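Local coordinates for N-acetylglucosamine-6-phosphate deacetylase (Thermotoga maritima, PDB 1O12), which probably removes the acetyl group from N-acetylglucosamine-6-phosphate, a hydrolysis step of carbohydrate metabolism that uses one bound divalent metal ion per subunit, at residues 15-21 with 49-55; 37-42 with 345-351. One frame throughout, in Å; residues are numbered along the deposited sequence.

Interaction 1 of 2, residues 15-21 with 49-55; sequences VEKVLIV and PRGVLMP
The guanidinium of R50 settles against the corner in segment 15-21: V15 CG1 stands over one of its faces, while the carbonyl oxygen of E16 meets its edge, in the plane of the group. That edge contact is a weak hydrogen bond, 3.4 Å from R50 NE to E16 O. R50 starts with CG anti to the backbone N (chi1 -174°), and bends at chi2 and chi3 carry the planar end across to E16. The E16 carboxylate is turned 87° to the guanidinium, and their charged atoms do not meet. K17 NZ instead lies against the methylenes of R50, 3.7 Å from R50 CB. K17 NZ is also 4.4 Å from R50 NE, a closeness of like charges that solvent at this exposed margin probably screens.

Backbone bonds then join the two segments. R50 N reaches K17 O at 2.7 Å and L19 N reaches G51 O at 2.8 Å; beyond them L53 N donates to L19 O, and V21 N to L53 O. The ladder stops at P55, which has no N-H to offer and sets CD 3.3 Å from V21 O. Beta-branched valines and longer leucines pack well on extended backbone and make both faces apolar. L19 CD1 and V52 CG2 run side by side on one, and V21 CG2 packs on V52 CG1 at 3.6 Å; on the other, L53 CD1 meets V15 CG1 tip to tip, and V18 CG2 touches L53 CB.

The corner at K17 is a G1 beta bulge, with K17 and V18 both opposite G30. The parallel pairing of 18-21 with 52-55, their short axes 22° apart, is consistent with the small beta domain that accompanies the TIM barrel in NagA-family enzymes.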
loop_
_atom_site.group_PDB
_atom_site.type_symbol
_atom_site.label_atom_id
_atom_site.label_comp_id
_atom_site.label_asym_id
_atom_site.label_seq_id
_atom_site.Cartn_x
_atom_site.Cartn_y
_atom_site.Cartn_z
ATOM N N VAL A 15 -25.616 -4.602 -32.647
ATOM C CA VAL A 15 -24.241 -4.128 -32.857
ATOM C C VAL A 15 -23.453 -5.386 -33.161
ATOM O O VAL A 15 -23.379 -6.276 -32.323
ATOM C CB VAL A 15 -23.664 -3.462 -31.593
ATOM C CG1 VAL A 15 -22.289 -2.901 -31.881
ATOM C CG2 VAL A 15 -24.594 -2.371 -31.112
ATOM N N GLU A 16 -22.878 -5.466 -34.357
ATOM C CA GLU A 16 -22.135 -6.662 -34.764
ATOM C C GLU A 16 -20.633 -6.522 -34.934
ATOM O O GLU A 16 -20.105 -5.421 -35.052
ATOM C CB GLU A 16 -22.705 -7.248 -36.073
ATOM C CG GLU A 16 -22.703 -6.286 -37.280
ATOM C CD GLU A 16 -23.131 -6.964 -38.608
ATOM O OE1 GLU A 16 -24.052 -7.829 -38.562
ATOM O OE2 GLU A 16 -22.546 -6.623 -39.686
ATOM N N LYS A 17 -19.970 -7.676 -34.943
ATOM C CA LYS A 17 -18.541 -7.778 -35.133
ATOM C C LYS A 17 -17.783 -6.812 -34.233
ATOM O O LYS A 17 -17.033 -5.948 -34.712
ATOM C CB LYS A 17 -18.190 -7.489 -36.601
ATOM C CG LYS A 17 -18.922 -8.346 -37.637
ATOM C CD LYS A 17 -18.528 -7.943 -39.067
ATOM C CE LYS A 17 -18.859 -6.470 -39.391
ATOM N NZ LYS A 17 -18.064 -5.456 -38.621
ATOM N N VAL A 18 -17.972 -6.948 -32.928
ATOM C CA VAL A 18 -17.281 -6.052 -32.017
ATOM C C VAL A 18 -16.532 -6.774 -30.930
ATOM O O VAL A 18 -16.762 -7.956 -30.670
ATOM C CB VAL A 18 -18.265 -5.030 -31.332
ATOM C CG1 VAL A 18 -18.630 -3.962 -32.303
ATOM C CG2 VAL A 18 -19.520 -5.735 -30.789
ATOM N N LEU A 19 -15.615 -6.056 -30.308
ATOM C CA LEU A 19 -14.884 -6.607 -29.194
ATOM C C LEU A 19 -15.795 -6.322 -28.000
ATOM O O LEU A 19 -15.766 -5.233 -27.451
ATOM C CB LEU A 19 -13.567 -5.873 -29.004
ATOM C CG LEU A 19 -12.507 -6.704 -28.288
ATOM C CD1 LEU A 19 -11.316 -5.779 -27.928
ATOM C CD2 LEU A 19 -13.071 -7.354 -27.057
ATOM N N ILE A 20 -16.621 -7.298 -27.631
ATOM C CA ILE A 20 -17.547 -7.169 -26.505
ATOM C C ILE A 20 -16.787 -7.236 -25.173
ATOM O O ILE A 20 -15.974 -8.136 -24.956
ATOM C CB ILE A 20 -18.568 -8.306 -26.511
ATOM C CG1 ILE A 20 -19.306 -8.313 -27.846
ATOM C CG2 ILE A 20 -19.532 -8.169 -25.308
ATOM C CD1 ILE A 20 -20.011 -9.668 -28.129
ATOM N N VAL A 21 -17.075 -6.310 -24.273
ATOM C CA VAL A 21 -16.382 -6.315 -23.012
ATOM C C VAL A 21 -17.324 -6.299 -21.842
ATOM O O VAL A 21 -18.003 -5.309 -21.611
ATOM C CB VAL A 21 -15.457 -5.099 -22.884
ATOM C CG1 VAL A 21 -14.636 -5.214 -21.650
ATOM C CG2 VAL A 21 -14.585 -4.956 -24.129
ATOM N N PRO A 49 -12.927 -7.961 -35.198
ATOM C CA PRO A 49 -13.572 -6.810 -34.552
ATOM C C PRO A 49 -13.559 -5.463 -35.256
ATOM O O PRO A 49 -12.566 -5.059 -35.849
ATOM C CB PRO A 49 -12.881 -6.743 -33.201
ATOM C CG PRO A 49 -12.504 -8.154 -32.945
ATOM C CD PRO A 49 -11.986 -8.613 -34.275
ATOM N N ARG A 50 -14.693 -4.774 -35.135
ATOM C CA ARG A 50 -14.971 -3.460 -35.723
ATOM C C ARG A 50 -14.535 -2.337 -34.768
ATOM O O ARG A 50 -14.072 -1.275 -35.189
ATOM C CB ARG A 50 -16.496 -3.362 -35.999
ATOM C CG ARG A 50 -16.997 -2.102 -36.751
ATOM C CD ARG A 50 -18.237 -1.394 -36.090
ATOM N NE ARG A 50 -19.469 -2.199 -36.022
ATOM C CZ ARG A 50 -20.704 -1.694 -36.103
ATOM N NH1 ARG A 50 -20.883 -0.379 -36.262
ATOM N NH2 ARG A 50 -21.764 -2.496 -36.027
ATOM N N GLY A 51 -14.711 -2.581 -33.480
ATOM C CA GLY A 51 -14.354 -1.615 -32.464
ATOM C C GLY A 51 -14.589 -2.275 -31.113
ATOM O O GLY A 51 -14.743 -3.510 -31.020
ATOM N N VAL A 52 -14.609 -1.474 -30.058
ATOM C CA VAL A 52 -14.831 -2.022 -28.726
ATOM C C VAL A 52 -16.198 -1.591 -28.243
ATOM O O VAL A 52 -16.628 -0.478 -28.514
ATOM C CB VAL A 52 -13.753 -1.518 -27.709
ATOM C CG1 VAL A 52 -13.934 -2.212 -26.367
ATOM C CG2 VAL A 52 -12.364 -1.764 -28.259
ATOM N N LEU A 53 -16.885 -2.486 -27.550
ATOM C CA LEU A 53 -18.207 -2.176 -26.998
ATOM C C LEU A 53 -18.097 -2.441 -25.503
ATOM O O LEU A 53 -17.715 -3.545 -25.090
ATOM C CB LEU A 53 -19.282 -3.081 -27.579
ATOM C CG LEU A 53 -20.709 -2.612 -27.275
ATOM C CD1 LEU A 53 -21.027 -1.437 -28.173
ATOM C CD2 LEU A 53 -21.744 -3.733 -27.513
HETATM N N MSE A 54 -18.409 -1.434 -24.696
HETATM C CA MSE A 54 -18.335 -1.576 -23.246
HETATM C C MSE A 54 -19.614 -1.051 -22.594
HETATM O O MSE A 54 -20.406 -0.344 -23.237
HETATM C CB MSE A 54 -17.164 -0.760 -22.682
HETATM C CG MSE A 54 -15.816 -0.940 -23.353
HETATM SE SE MSE A 54 -14.434 0.204 -22.489
HETATM C CE MSE A 54 -14.429 -0.716 -20.735
ATOM N N PRO A 55 -19.827 -1.386 -21.308
ATOM C CA PRO A 55 -21.020 -0.913 -20.587
ATOM C C PRO A 55 -20.908 0.616 -20.505
ATOM O O PRO A 55 -19.804 1.138 -20.433
ATOM C CB PRO A 55 -20.879 -1.565 -19.209
ATOM C CG PRO A 55 -20.123 -2.823 -19.523
ATOM C CD PRO A 55 -19.064 -2.341 -20.491
#

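Interaction 2 of 2, residues 37-42 with 345-351; sequences GKIVKV and IAEGTRA
A type II beta turn, A346 to T349, and the residues after it lie against strand 38-44, held by backbone bonds that include a single bridge between K38 and R350. G348 N donates to I39 O at 2.9 Å and I39 N to T349 O at 2.8 Å, so both polar backbone atoms of I39 are paired; A351 N continues the series to G37 O, also at 2.8 Å. Glycine suits position 348, where phi is 103° and a CB would press on the preceding carbonyl oxygen. A346 O is gripped twice by T349, by its N and by its OG1, the latter at 2.9 Å in the carbonyl plane; OG1 sits between the backbone N and the carbonyl carbon (chi1 68°).

I39 reaches over the turn: CD1 sits 3.6 Å from T349 OG1, CG2 rests on A346 O, and CG1 packs 3.9 Å from A351 CB. With an alanine here, the contacts of CG1, CG2 and CD1 are gone, which is likely to open a gap between A351 CB, A346 O and T349 OG1.

Beyond the classic bulge of V40 and K41 opposite E33, a side chain takes over. E347 extends alongside K41, its CG against V40 O, and its OE2 accepts V42 N at 2.9 Å through the anti lone pair, the N-H...O angle a nearly straight 169°. K41 NZ is paired with E33. A carboxylate accepting a backbone N-H in this way would probably be favoured in its ionised form.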
loop_
_atom_site.group_PDB
_atom_site.type_symbol
_atom_site.label_atom_id
_atom_site.label_comp_id
_atom_site.label_asym_id
_atom_site.label_seq_id
_atom_site.Cartn_x
_atom_site.Cartn_y
_atom_site.Cartn_z
ATOM N N GLY A 37 -34.359 -0.951 -25.330
ATOM C CA GLY A 37 -33.519 -0.680 -24.172
ATOM C C GLY A 37 -33.016 -1.837 -23.337
ATOM O O GLY A 37 -32.439 -1.633 -22.271
ATOM N N LYS A 38 -33.211 -3.051 -23.820
ATOM C CA LYS A 38 -32.776 -4.210 -23.074
ATOM C C LYS A 38 -31.929 -5.114 -23.954
ATOM O O LYS A 38 -32.275 -5.399 -25.090
ATOM C CB LYS A 38 -34.015 -4.943 -22.570
ATOM C CG LYS A 38 -33.775 -6.141 -21.680
ATOM C CD LYS A 38 -35.134 -6.709 -21.230
ATOM C CE LYS A 38 -35.027 -8.153 -20.732
ATOM N NZ LYS A 38 -34.440 -9.088 -21.768
ATOM N N ILE A 39 -30.790 -5.539 -23.436
ATOM C CA ILE A 39 -29.916 -6.448 -24.166
ATOM C C ILE A 39 -30.583 -7.820 -24.083
ATOM O O ILE A 39 -30.775 -8.356 -22.990
ATOM C CB ILE A 39 -28.535 -6.507 -23.505
ATOM C CG1 ILE A 39 -27.871 -5.136 -23.605
ATOM C CG2 ILE A 39 -27.696 -7.582 -24.138
ATOM C CD1 ILE A 39 -26.687 -4.973 -22.676
ATOM N N VAL A 40 -30.957 -8.373 -25.233
ATOM C CA VAL A 40 -31.613 -9.674 -25.265
ATOM C C VAL A 40 -30.739 -10.782 -25.816
ATOM O O VAL A 40 -31.097 -11.948 -25.736
ATOM C CB VAL A 40 -32.913 -9.655 -26.113
ATOM C CG1 VAL A 40 -34.009 -8.940 -25.369
ATOM C CG2 VAL A 40 -32.646 -8.981 -27.481
ATOM N N LYS A 41 -29.597 -10.444 -26.386
ATOM C CA LYS A 41 -28.747 -11.498 -26.919
ATOM C C LYS A 41 -27.295 -11.062 -27.062
ATOM O O LYS A 41 -26.988 -10.017 -27.649
ATOM C CB LYS A 41 -29.288 -11.975 -28.281
ATOM C CG LYS A 41 -28.953 -13.415 -28.623
ATOM C CD LYS A 41 -28.342 -13.554 -30.019
ATOM C CE LYS A 41 -29.292 -13.067 -31.111
ATOM N NZ LYS A 41 -28.634 -12.922 -32.457
ATOM N N VAL A 42 -26.405 -11.868 -26.500
ATOM C CA VAL A 42 -24.974 -11.610 -26.578
ATOM C C VAL A 42 -24.385 -12.854 -27.239
ATOM O O VAL A 42 -24.278 -13.907 -26.596
ATOM C CB VAL A 42 -24.365 -11.437 -25.172
ATOM C CG1 VAL A 42 -22.914 -11.064 -25.279
ATOM C CG2 VAL A 42 -25.106 -10.377 -24.419
ATOM N N ILE A 345 -22.858 -6.244 -20.168
ATOM C CA ILE A 345 -23.241 -6.517 -21.538
ATOM C C ILE A 345 -23.548 -7.994 -21.444
ATOM O O ILE A 345 -22.742 -8.832 -21.837
ATOM C CB ILE A 345 -22.130 -6.346 -22.587
ATOM C CG1 ILE A 345 -21.673 -4.884 -22.665
ATOM C CG2 ILE A 345 -22.693 -6.777 -23.963
ATOM C CD1 ILE A 345 -20.708 -4.603 -23.836
ATOM N N ALA A 346 -24.712 -8.285 -20.883
ATOM C CA ALA A 346 -25.192 -9.645 -20.698
ATOM C C ALA A 346 -26.714 -9.677 -20.913
ATOM O O ALA A 346 -27.425 -8.711 -20.651
ATOM C CB ALA A 346 -24.841 -10.131 -19.274
ATOM N N GLU A 347 -27.214 -10.803 -21.380
ATOM C CA GLU A 347 -28.638 -10.943 -21.602
ATOM C C GLU A 347 -29.471 -10.650 -20.357
ATOM O O GLU A 347 -29.191 -11.154 -19.272
ATOM C CB GLU A 347 -28.922 -12.338 -22.134
ATOM C CG GLU A 347 -28.599 -12.423 -23.604
ATOM C CD GLU A 347 -28.506 -13.837 -24.127
ATOM O OE1 GLU A 347 -29.262 -14.697 -23.605
ATOM O OE2 GLU A 347 -27.689 -14.067 -25.065
ATOM N N GLY A 348 -30.477 -9.798 -20.529
ATOM C CA GLY A 348 -31.363 -9.445 -19.438
ATOM C C GLY A 348 -31.125 -8.088 -18.816
ATOM O O GLY A 348 -31.941 -7.612 -18.025
ATOM N N THR A 349 -30.023 -7.442 -19.171
ATOM C CA THR A 349 -29.709 -6.145 -18.583
ATOM C C THR A 349 -30.025 -4.935 -19.483
ATOM O O THR A 349 -30.339 -5.081 -20.669
ATOM C CB THR A 349 -28.234 -6.111 -18.178
ATOM O OG1 THR A 349 -27.419 -6.128 -19.357
ATOM C CG2 THR A 349 -27.889 -7.332 -17.323
ATOM N N ARG A 350 -29.936 -3.739 -18.905
ATOM C CA ARG A 350 -30.202 -2.511 -19.637
ATOM C C ARG A 350 -29.155 -2.197 -20.707
ATOM O O ARG A 350 -27.945 -2.323 -20.482
ATOM C CB ARG A 350 -30.293 -1.324 -18.670
ATOM C CG ARG A 350 -31.274 -1.535 -17.527
ATOM C CD ARG A 350 -32.724 -1.486 -17.976
ATOM N NE ARG A 350 -33.304 -0.141 -17.877
ATOM C CZ ARG A 350 -33.503 0.544 -16.738
ATOM N NH1 ARG A 350 -33.171 0.029 -15.547
ATOM N NH2 ARG A 350 -34.051 1.761 -16.797
ATOM N N ALA A 351 -29.630 -1.756 -21.869
ATOM C CA ALA A 351 -28.719 -1.419 -22.942
ATOM C C ALA A 351 -28.072 -0.028 -22.832
ATOM O O ALA A 351 -28.329 0.845 -23.650
ATOM C CB ALA A 351 -29.403 -1.579 -24.297
#

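Overall arrangement
The centres of interactions 1 and 2 lie about 14 Å apart, and I345 joins them. Its CD1 is 3.4 Å from L53 O, and its CG2 is 3.7 Å from I20 CG2, so the residue that begins loop segment 345-351 packs on both strands of interaction 1. The segments alternate along the chain: interaction 1 pairs two early strands, while interaction 2 brings back a loop some 300 residues later to strand 38-44, and strand 26-35 pairs with both 18-22 and 38-44. The centres of interactions 1 and 2 lie about 24 and 23 Å from the centre of the chain, and both are away from the iron site of E127, H188 and H209.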